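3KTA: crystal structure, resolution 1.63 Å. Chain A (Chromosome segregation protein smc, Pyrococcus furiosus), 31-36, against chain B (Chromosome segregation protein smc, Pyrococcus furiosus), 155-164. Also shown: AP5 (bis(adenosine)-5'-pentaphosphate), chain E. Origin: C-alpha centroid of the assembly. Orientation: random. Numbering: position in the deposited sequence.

Chain A 31-36: IVGANG
Chain B 155-164: KAMKILEEIR

A strand of chain A, beginning before I31(A) (phi/psi -115/120, rotamer m, t), runs into a loop that lies along a segment, residues 155-164, of a chain B helix that begins earlier. The strand and helix axes approach to 8.5 Å, and their N-to-C directions diverge by 51°, so the register advances along both chains together. V32(A) CA lies 7.3 Å from A156(B) CA. G33(A) CA lies 7.1 Å from I159(B) CA, and A34(A) CA lies 6.0 Å from I163(B) CA. The helix is regular, phi/psi -60 to -71/-35 to -44 for 155-163 and -68/-16 at R164(B), with i to i+4 hydrogen bonds of 2.9-3.2 Å from I159(B) N to K155(B) O through R164(B) N to L160(B) O. No hydrogen bond crosses between the stretches; 263 Å² is buried, mainly through apolar packing.

V32(A), phi/psi -124/162 and rotamer m, points toward the helix as a small knob over a shallow hollow lined by A156(B), I159(B) (m, t) and L160(B) (m, t). Its CG2 lies 4.4 Å from A156(B) CB and 4.6 Å from I159(B) CG2, and its CB sits 4.2 Å from L160(B) CD2, whose end bends nearer than its sideways CA-to-CB bond suggests.

The tightest fit belongs to I163(B) (m, t), which points toward the turn. Its CD1 presses against backbone, 3.5 Å from G33(A) O and 3.6 Å from A34(A) N, while its CG1 lies 4.4 Å from A34(A) CB. G33(A), at phi/psi 157/156, adopts angles that call for glycine; a CB there would jam against the preceding carbonyl. Its N is buried without a partner. A34(A) (-57/156) and N35(A) (-51/133, chi1 m) follow in a loop with polyproline-like angles, and the asparagine's end comes close to I163(B).

G36(A) (77/8), out of reach of the helix, hydrogen-bonds to the pentaphosphate through its N, at 2.9 Å to AP5 O3G and 3.1 Å to AP5 O1G.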

# COMPACT_ATOMS: atom_id res chain seq x y z
N ILE A 31 7.92 -7.60 4.50
CA ILE A 31 7.75 -8.90 3.86
C ILE A 31 8.92 -9.10 2.92
O ILE A 31 9.13 -8.30 2.01
CB ILE A 31 6.45 -8.96 3.07
CG1 ILE A 31 5.26 -8.77 4.03
CG2 ILE A 31 6.33 -10.29 2.34
CD1 ILE A 31 3.93 -8.61 3.31
N VAL A 32 9.70 -10.15 3.16
CA VAL A 32 10.89 -10.44 2.35
C VAL A 32 10.81 -11.86 1.78
O VAL A 32 10.05 -12.69 2.26
CB VAL A 32 12.23 -10.27 3.16
CG1 VAL A 32 12.36 -8.87 3.72
CG2 VAL A 32 12.34 -11.30 4.28
N GLY A 33 11.60 -12.13 0.75
CA GLY A 33 11.56 -13.43 0.11
C GLY A 33 12.09 -13.33 -1.30
O GLY A 33 12.06 -12.25 -1.90
N ALA A 34 12.57 -14.45 -1.83
CA ALA A 34 13.17 -14.48 -3.16
C ALA A 34 12.21 -13.97 -4.23
O ALA A 34 10.99 -14.03 -4.07
CB ALA A 34 13.61 -15.90 -3.48
N ASN A 35 12.77 -13.49 -5.33
CA ASN A 35 11.97 -13.15 -6.49
C ASN A 35 11.05 -14.31 -6.84
O ASN A 35 11.49 -15.46 -6.89
CB ASN A 35 12.88 -12.85 -7.67
CG ASN A 35 13.89 -11.75 -7.38
OD1 ASN A 35 13.92 -10.74 -8.06
ND2 ASN A 35 14.74 -11.96 -6.37
N GLY A 36 9.77 -14.02 -7.09
CA GLY A 36 8.82 -15.06 -7.48
C GLY A 36 8.31 -15.96 -6.36
O GLY A 36 7.59 -16.93 -6.62
N LYS B 155 18.10 -13.88 10.49
CA LYS B 155 17.68 -14.79 9.43
C LYS B 155 17.27 -14.02 8.17
O LYS B 155 17.60 -14.43 7.05
CB LYS B 155 16.51 -15.67 9.88
CG LYS B 155 16.92 -16.83 10.80
CD LYS B 155 15.74 -17.76 11.05
N ALA B 156 16.55 -12.92 8.36
CA ALA B 156 16.11 -12.13 7.21
C ALA B 156 17.31 -11.58 6.45
O ALA B 156 17.29 -11.51 5.22
CB ALA B 156 15.19 -11.01 7.65
N MSE B 157 18.35 -11.18 7.19
CA MSE B 157 19.55 -10.64 6.55
C MSE B 157 20.25 -11.67 5.67
O MSE B 157 20.73 -11.34 4.59
CB MSE B 157 20.52 -10.07 7.58
CG MSE B 157 20.01 -8.80 8.24
SE MSE B 157 19.87 -7.34 6.95
CE MSE B 157 18.34 -7.91 5.91
N LYS B 158 20.33 -12.91 6.15
CA LYS B 158 20.91 -13.97 5.35
C LYS B 158 20.10 -14.18 4.08
O LYS B 158 20.66 -14.38 3.00
CB LYS B 158 20.97 -15.28 6.15
CG LYS B 158 21.96 -15.27 7.29
N ILE B 159 18.78 -14.12 4.21
CA ILE B 159 17.90 -14.31 3.07
C ILE B 159 18.11 -13.23 2.02
O ILE B 159 18.13 -13.50 0.83
CB ILE B 159 16.43 -14.38 3.50
CG1 ILE B 159 16.11 -15.80 4.00
CG2 ILE B 159 15.52 -14.02 2.34
CD1 ILE B 159 14.94 -15.88 4.98
N LEU B 160 18.27 -11.99 2.47
CA LEU B 160 18.48 -10.87 1.56
C LEU B 160 19.86 -10.95 0.93
O LEU B 160 20.04 -10.60 -0.23
CB LEU B 160 18.26 -9.52 2.26
CG LEU B 160 16.81 -9.17 2.61
CD1 LEU B 160 16.72 -7.74 3.09
CD2 LEU B 160 15.93 -9.38 1.40
N GLU B 161 20.84 -11.43 1.69
CA GLU B 161 22.19 -11.56 1.16
C GLU B 161 22.19 -12.51 -0.04
O GLU B 161 22.85 -12.24 -1.05
CB GLU B 161 23.14 -12.06 2.24
CG GLU B 161 24.51 -11.41 2.19
CD GLU B 161 24.45 -9.91 2.36
OE1 GLU B 161 25.00 -9.19 1.50
OE2 GLU B 161 23.86 -9.43 3.36
N GLU B 162 21.44 -13.60 0.07
CA GLU B 162 21.34 -14.59 -1.01
C GLU B 162 20.63 -14.03 -2.23
O GLU B 162 20.99 -14.34 -3.37
CB GLU B 162 20.62 -15.84 -0.51
CG GLU B 162 21.39 -16.60 0.54
N ILE B 163 19.62 -13.21 -2.00
CA ILE B 163 18.89 -12.57 -3.09
C ILE B 163 19.76 -11.56 -3.85
O ILE B 163 19.75 -11.53 -5.08
CB ILE B 163 17.62 -11.88 -2.55
CG1 ILE B 163 16.61 -12.95 -2.12
CG2 ILE B 163 17.03 -10.94 -3.60
CD1 ILE B 163 15.53 -12.41 -1.21
N ARG B 164 20.51 -10.74 -3.12
CA ARG B 164 21.32 -9.69 -3.74
C ARG B 164 22.47 -10.27 -4.55
O ARG B 164 23.06 -9.57 -5.38
CB ARG B 164 21.87 -8.73 -2.67
CG ARG B 164 20.83 -7.95 -1.86
CD ARG B 164 20.22 -6.77 -2.64
NE ARG B 164 21.22 -5.78 -3.07
CZ ARG B 164 21.48 -4.64 -2.44
NH1 ARG B 164 20.85 -4.33 -1.31
NH2 ARG B 164 22.39 -3.81 -2.93
PA AP5 E . 7.84 -11.79 -13.04
O1A AP5 E . 8.93 -12.79 -13.40
O2A AP5 E . 6.53 -12.12 -13.69
O3A AP5 E . 7.56 -11.74 -11.44
PB AP5 E . 8.71 -11.84 -10.35
O1B AP5 E . 9.95 -11.10 -10.82
O2B AP5 E . 8.95 -13.26 -9.90
O3B AP5 E . 7.85 -11.00 -9.28
PG AP5 E . 8.32 -10.83 -7.80
O1G AP5 E . 9.83 -11.00 -7.73
O2G AP5 E . 7.86 -9.48 -7.37
O3G AP5 E . 7.66 -12.08 -7.10
PD AP5 E . 6.68 -12.14 -5.85
O1D AP5 E . 7.42 -12.66 -4.65
O2D AP5 E . 5.93 -10.85 -5.62
O3D AP5 E . 5.71 -13.32 -6.37
PE AP5 E . 4.13 -13.18 -6.70
O1E AP5 E . 3.43 -12.86 -5.40
O2E AP5 E . 3.90 -12.26 -7.84
O5F AP5 E . 8.32 -10.29 -13.34
C5F AP5 E . 8.24 -9.67 -14.61
C4F AP5 E . 8.79 -8.24 -14.58
O4F AP5 E . 7.84 -7.39 -13.95
C3F AP5 E . 10.07 -8.10 -13.77
O3F AP5 E . 10.77 -6.94 -14.19
C2F AP5 E . 9.55 -7.84 -12.38
O2F AP5 E . 10.47 -7.09 -11.60
C1F AP5 E . 8.27 -7.05 -12.64
N9A AP5 E . 7.18 -7.45 -11.74
C8A AP5 E . 7.10 -8.58 -10.97
N7A AP5 E . 5.91 -8.57 -10.32
C5A AP5 E . 5.24 -7.45 -10.66
C6A AP5 E . 4.01 -6.94 -10.27
N6A AP5 E . 3.30 -7.54 -9.31
N1A AP5 E . 3.59 -5.74 -10.80
C2A AP5 E . 4.38 -5.05 -11.69
N3A AP5 E . 5.61 -5.55 -12.07
C4A AP5 E . 6.03 -6.73 -11.55
O5J AP5 E . 3.84 -14.73 -7.04
C5J AP5 E . 4.08 -15.24 -8.34
C4J AP5 E . 3.81 -16.73 -8.27
O4J AP5 E . 2.44 -16.94 -7.94
C3J AP5 E . 4.04 -17.39 -9.64
O3J AP5 E . 4.79 -18.57 -9.45
C2J AP5 E . 2.64 -17.74 -10.07
O2J AP5 E . 2.59 -18.84 -10.97
C1J AP5 E . 1.95 -17.99 -8.74
N9B AP5 E . 0.49 -17.97 -8.92
C8B AP5 E . -0.33 -16.93 -9.27
N7B AP5 E . -1.60 -17.39 -9.33
C5B AP5 E . -1.58 -18.71 -9.02
C6B AP5 E . -2.57 -19.68 -8.93
N6B AP5 E . -3.82 -19.40 -9.30
N1B AP5 E . -2.22 -20.96 -8.59
C2B AP5 E . -0.91 -21.31 -8.33
N3B AP5 E . 0.07 -20.34 -8.42
C4B AP5 E . -0.27 -19.08 -8.76